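Local atomic coordinates of rhamnosidase B (Bacillus sp., PDB entry 2OKX), a protein that hydrolyses terminal alpha-L-rhamnose residues from rhamnosides, as a family 78 glycoside hydrolase that probably works with inversion. Residues 671-682 with 691-702. Sequence-based numbering, arbitrary orientation.
Sequences SGLLNMAGWNLL and NEGIVTHQNLFL
The side-chain amide of N699, in the first turn of helix 696-715, grips both backbone polar atoms of L674. N699 OD1 accepts from L674 N at 2.7 Å, in the carbonyl plane and on a lone pair. N699 ND2 gives a longer bond of 3.3 Å to L674 O. N699 ND2 also donates to V695 O at 2.9 Å, straight at the hydrogen (167°) but from above the carbonyl plane. V695 is the N-cap residue, so one amide joins the helix start to the loop. With an alanine at this position, L674 N would probably lose its acceptor, L674 O would keep its water but not the amide, and V695 O would keep the weak bond from the backbone N.

That water lies beside the clamp. It donates to L674 O and G693 O, and accepts from V695 N and Q698 NE2. Q698 OE1 takes a second water, which also donates to L681 O. Q698 CG lies between the backbone N and the carbonyl carbon (chi1 48°), and the chain extends beyond it, bringing NE2 to one water and OE1 to the other.

Further along, G678 N bonds N691 O at 3.1 Å, and M676 N bonds G693 O weakly. L682 packs on H697, in the first turn of the helix. L682 CB sits over one face of the H697 ring, 3.5 Å from the centroid, a CH-pi contact. V695 CG1 covers the opposite face. H697 NE2 is hydrogen-bonded to Q689. L673 CD1 meets I694 CD1 at 3.7 Å, and L674 CD2 meets L702 CD2 crosswise.

The contact ties a long loop of the six-hairpin glycosidase domain to helix 696-715, probably part of the alpha barrel. Helices 627-644 and 723-739 also pack here. Amides and water thus serve L674 and L681 O in a largely buried place, while backbone carbonyls serve M676 N and G678 N.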
loop_
_atom_site.group_PDB
_atom_site.type_symbol
_atom_site.label_atom_id
_atom_site.label_comp_id
_atom_site.label_asym_id
_atom_site.label_seq_id
_atom_site.Cartn_x
_atom_site.Cartn_y
_atom_site.Cartn_z
ATOM N N SER A 671 -34.792 -9.438 -13.987
ATOM C CA SER A 671 -35.068 -9.883 -12.628
ATOM C C SER A 671 -35.273 -8.691 -11.697
ATOM O O SER A 671 -35.860 -8.826 -10.626
ATOM C CB SER A 671 -33.908 -10.731 -12.109
ATOM O OG SER A 671 -32.728 -9.951 -12.006
ATOM N N GLY A 672 -34.787 -7.527 -12.117
ATOM C CA GLY A 672 -34.910 -6.333 -11.300
ATOM C C GLY A 672 -33.816 -6.297 -10.247
ATOM O O GLY A 672 -33.922 -5.588 -9.246
ATOM N N LEU A 673 -32.760 -7.072 -10.480
ATOM C CA LEU A 673 -31.631 -7.149 -9.561
ATOM C C LEU A 673 -30.330 -6.791 -10.268
ATOM O O LEU A 673 -30.216 -6.915 -11.490
ATOM C CB LEU A 673 -31.515 -8.564 -8.981
ATOM C CG LEU A 673 -32.700 -9.077 -8.158
ATOM C CD1 LEU A 673 -32.528 -10.559 -7.871
ATOM C CD2 LEU A 673 -32.806 -8.283 -6.861
ATOM N N LEU A 674 -29.348 -6.344 -9.491
ATOM C CA LEU A 674 -28.052 -5.980 -10.048
ATOM C C LEU A 674 -27.338 -7.246 -10.506
ATOM O O LEU A 674 -27.032 -8.123 -9.697
ATOM C CB LEU A 674 -27.203 -5.259 -8.994
ATOM C CG LEU A 674 -25.822 -4.790 -9.455
ATOM C CD1 LEU A 674 -25.977 -3.768 -10.566
ATOM C CD2 LEU A 674 -25.057 -4.192 -8.275
ATOM N N ASN A 675 -27.083 -7.345 -11.807
ATOM C CA ASN A 675 -26.401 -8.508 -12.362
ATOM C C ASN A 675 -25.143 -8.021 -13.066
ATOM O O ASN A 675 -25.224 -7.254 -14.025
ATOM C CB ASN A 675 -27.305 -9.227 -13.366
ATOM C CG ASN A 675 -26.825 -10.631 -13.677
ATOM O OD1 ASN A 675 -25.623 -10.881 -13.759
ATOM N ND2 ASN A 675 -27.765 -11.554 -13.860
ATOM N N MET A 676 -23.980 -8.468 -12.602
ATOM C CA MET A 676 -22.732 -8.020 -13.208
ATOM C C MET A 676 -21.651 -9.076 -13.354
ATOM O O MET A 676 -21.554 -10.006 -12.557
ATOM C CB MET A 676 -22.153 -6.853 -12.406
ATOM C CG MET A 676 -23.025 -5.624 -12.363
ATOM S SD MET A 676 -22.276 -4.364 -11.340
ATOM C CE MET A 676 -21.234 -3.542 -12.527
ATOM N N ALA A 677 -20.833 -8.908 -14.386
ATOM C CA ALA A 677 -19.717 -9.805 -14.644
ATOM C C ALA A 677 -18.484 -9.022 -14.215
ATOM O O ALA A 677 -17.969 -8.207 -14.977
ATOM C CB ALA A 677 -19.638 -10.145 -16.128
ATOM N N GLY A 678 -18.029 -9.255 -12.988
ATOM C CA GLY A 678 -16.866 -8.542 -12.493
ATOM C C GLY A 678 -16.448 -8.980 -11.105
ATOM O O GLY A 678 -16.892 -10.014 -10.613
ATOM N N TRP A 679 -15.590 -8.190 -10.469
ATOM C CA TRP A 679 -15.100 -8.506 -9.132
ATOM C C TRP A 679 -16.152 -8.047 -8.123
ATOM O O TRP A 679 -16.150 -6.898 -7.691
ATOM C CB TRP A 679 -13.767 -7.786 -8.903
ATOM C CG TRP A 679 -12.947 -8.307 -7.762
ATOM C CD1 TRP A 679 -13.184 -9.428 -7.015
ATOM C CD2 TRP A 679 -11.740 -7.731 -7.251
ATOM N NE1 TRP A 679 -12.198 -9.582 -6.069
ATOM C CE2 TRP A 679 -11.300 -8.553 -6.192
ATOM C CE3 TRP A 679 -10.987 -6.597 -7.587
ATOM C CZ2 TRP A 679 -10.138 -8.277 -5.461
ATOM C CZ3 TRP A 679 -9.830 -6.321 -6.858
ATOM C CH2 TRP A 679 -9.420 -7.159 -5.809
ATOM N N ASN A 680 -17.050 -8.960 -7.762
ATOM C CA ASN A 680 -18.144 -8.675 -6.829
ATOM C C ASN A 680 -17.735 -9.011 -5.401
ATOM O O ASN A 680 -18.353 -9.852 -4.747
ATOM C CB ASN A 680 -19.367 -9.505 -7.228
ATOM C CG ASN A 680 -19.714 -9.351 -8.697
ATOM O OD1 ASN A 680 -20.090 -10.318 -9.365
ATOM N ND2 ASN A 680 -19.597 -8.131 -9.206
ATOM N N LEU A 681 -16.706 -8.323 -4.922
ATOM C CA LEU A 681 -16.156 -8.561 -3.595
ATOM C C LEU A 681 -16.742 -7.760 -2.441
ATOM O O LEU A 681 -17.303 -6.681 -2.623
ATOM C CB LEU A 681 -14.644 -8.303 -3.628
ATOM C CG LEU A 681 -13.878 -8.453 -2.310
ATOM C CD1 LEU A 681 -13.732 -9.932 -1.994
ATOM C CD2 LEU A 681 -12.509 -7.788 -2.412
ATOM N N LEU A 682 -16.584 -8.318 -1.244
ATOM C CA LEU A 682 -16.999 -7.675 -0.008
ATOM C C LEU A 682 -16.001 -8.026 1.096
ATOM O O LEU A 682 -15.349 -7.143 1.642
ATOM C CB LEU A 682 -18.402 -8.105 0.432
ATOM C CG LEU A 682 -18.775 -7.514 1.804
ATOM C CD1 LEU A 682 -18.645 -5.993 1.763
ATOM C CD2 LEU A 682 -20.188 -7.916 2.194
ATOM N N ASN A 691 -17.851 -13.935 -9.610
ATOM C CA ASN A 691 -17.734 -12.809 -10.526
ATOM C C ASN A 691 -18.876 -12.961 -11.523
ATOM O O ASN A 691 -19.001 -12.187 -12.472
ATOM C CB ASN A 691 -16.398 -12.865 -11.268
ATOM C CG ASN A 691 -15.210 -12.879 -10.331
ATOM O OD1 ASN A 691 -14.972 -11.923 -9.596
ATOM N ND2 ASN A 691 -14.455 -13.971 -10.352
ATOM N N GLU A 692 -19.707 -13.969 -11.276
ATOM C CA GLU A 692 -20.844 -14.313 -12.121
ATOM C C GLU A 692 -21.985 -13.313 -12.239
ATOM O O GLU A 692 -21.869 -12.309 -12.935
ATOM C CB GLU A 692 -21.422 -15.661 -11.683
ATOM C CG GLU A 692 -20.481 -16.836 -11.889
ATOM C CD GLU A 692 -21.100 -18.150 -11.459
ATOM O OE1 GLU A 692 -20.427 -19.197 -11.570
ATOM O OE2 GLU A 692 -22.263 -18.130 -11.007
ATOM N N GLY A 693 -23.093 -13.594 -11.559
ATOM C CA GLY A 693 -24.248 -12.723 -11.675
ATOM C C GLY A 693 -24.729 -11.867 -10.523
ATOM O O GLY A 693 -24.160 -10.816 -10.238
ATOM N N ILE A 694 -25.798 -12.319 -9.872
ATOM C CA ILE A 694 -26.422 -11.586 -8.775
ATOM C C ILE A 694 -25.861 -11.872 -7.385
ATOM O O ILE A 694 -26.204 -12.875 -6.759
ATOM C CB ILE A 694 -27.945 -11.857 -8.745
ATOM C CG1 ILE A 694 -28.541 -11.626 -10.134
ATOM C CG2 ILE A 694 -28.622 -10.937 -7.741
ATOM C CD1 ILE A 694 -30.013 -11.973 -10.233
ATOM N N VAL A 695 -25.002 -10.979 -6.905
ATOM C CA VAL A 695 -24.416 -11.127 -5.578
ATOM C C VAL A 695 -25.232 -10.253 -4.627
ATOM O O VAL A 695 -25.326 -9.038 -4.804
ATOM C CB VAL A 695 -22.937 -10.692 -5.572
ATOM C CG1 VAL A 695 -22.337 -10.901 -4.190
ATOM C CG2 VAL A 695 -22.163 -11.495 -6.616
ATOM N N THR A 696 -25.819 -10.881 -3.616
ATOM C CA THR A 696 -26.676 -10.181 -2.670
ATOM C C THR A 696 -26.083 -8.968 -1.957
ATOM O O THR A 696 -26.675 -7.890 -1.989
ATOM C CB THR A 696 -27.236 -11.158 -1.612
ATOM O OG1 THR A 696 -27.863 -12.267 -2.271
ATOM C CG2 THR A 696 -28.280 -10.464 -0.739
ATOM N N HIS A 697 -24.918 -9.116 -1.330
ATOM C CA HIS A 697 -24.352 -7.978 -0.606
ATOM C C HIS A 697 -24.238 -6.676 -1.403
ATOM O O HIS A 697 -24.589 -5.615 -0.886
ATOM C CB HIS A 697 -23.006 -8.342 0.054
ATOM C CG HIS A 697 -21.927 -8.751 -0.901
ATOM N ND1 HIS A 697 -21.482 -7.937 -1.921
ATOM C CD2 HIS A 697 -21.163 -9.866 -0.950
ATOM C CE1 HIS A 697 -20.488 -8.533 -2.554
ATOM N NE2 HIS A 697 -20.275 -9.705 -1.986
ATOM N N GLN A 698 -23.777 -6.727 -2.651
ATOM C CA GLN A 698 -23.675 -5.486 -3.419
ATOM C C GLN A 698 -25.035 -4.982 -3.896
ATOM O O GLN A 698 -25.197 -3.803 -4.205
ATOM C CB GLN A 698 -22.705 -5.628 -4.601
ATOM C CG GLN A 698 -22.876 -6.862 -5.472
ATOM C CD GLN A 698 -21.811 -6.928 -6.558
ATOM O OE1 GLN A 698 -20.631 -6.706 -6.293
ATOM N NE2 GLN A 698 -22.223 -7.238 -7.783
ATOM N N ASN A 699 -26.016 -5.873 -3.953
ATOM C CA ASN A 699 -27.358 -5.465 -4.349
ATOM C C ASN A 699 -27.913 -4.625 -3.200
ATOM O O ASN A 699 -28.539 -3.587 -3.412
ATOM C CB ASN A 699 -28.237 -6.693 -4.588
ATOM C CG ASN A 699 -28.298 -7.085 -6.051
ATOM O OD1 ASN A 699 -29.099 -6.543 -6.817
ATOM N ND2 ASN A 699 -27.438 -8.016 -6.454
ATOM N N LEU A 700 -27.651 -5.082 -1.979
ATOM C CA LEU A 700 -28.100 -4.391 -0.776
ATOM C C LEU A 700 -27.428 -3.025 -0.632
ATOM O O LEU A 700 -28.082 -2.034 -0.311
ATOM C CB LEU A 700 -27.806 -5.251 0.453
ATOM C CG LEU A 700 -28.559 -6.583 0.548
ATOM C CD1 LEU A 700 -27.935 -7.453 1.624
ATOM C CD2 LEU A 700 -30.037 -6.323 0.844
ATOM N N PHE A 701 -26.119 -2.970 -0.871
ATOM C CA PHE A 701 -25.398 -1.710 -0.758
ATOM C C PHE A 701 -25.804 -0.717 -1.845
ATOM O O PHE A 701 -25.699 0.493 -1.654
ATOM C CB PHE A 701 -23.883 -1.953 -0.785
ATOM C CG PHE A 701 -23.291 -2.250 0.570
ATOM C CD1 PHE A 701 -22.425 -3.325 0.751
ATOM C CD2 PHE A 701 -23.591 -1.443 1.666
ATOM C CE1 PHE A 701 -21.865 -3.595 1.998
ATOM C CE2 PHE A 701 -23.035 -1.704 2.921
ATOM C CZ PHE A 701 -22.169 -2.784 3.086
ATOM N N LEU A 702 -26.270 -1.217 -2.984
ATOM C CA LEU A 702 -26.701 -0.317 -4.050
ATOM C C LEU A 702 -27.950 0.426 -3.576
ATOM O O LEU A 702 -28.119 1.616 -3.839
ATOM C CB LEU A 702 -27.012 -1.096 -5.331
ATOM C CG LEU A 702 -27.555 -0.271 -6.508
ATOM C CD1 LEU A 702 -26.684 0.952 -6.756
ATOM C CD2 LEU A 702 -27.605 -1.145 -7.753
HETATM O O HOH W 1 -24.327 -8.660 -8.746
HETATM O O HOH W 2 -18.768 -5.276 -4.686
#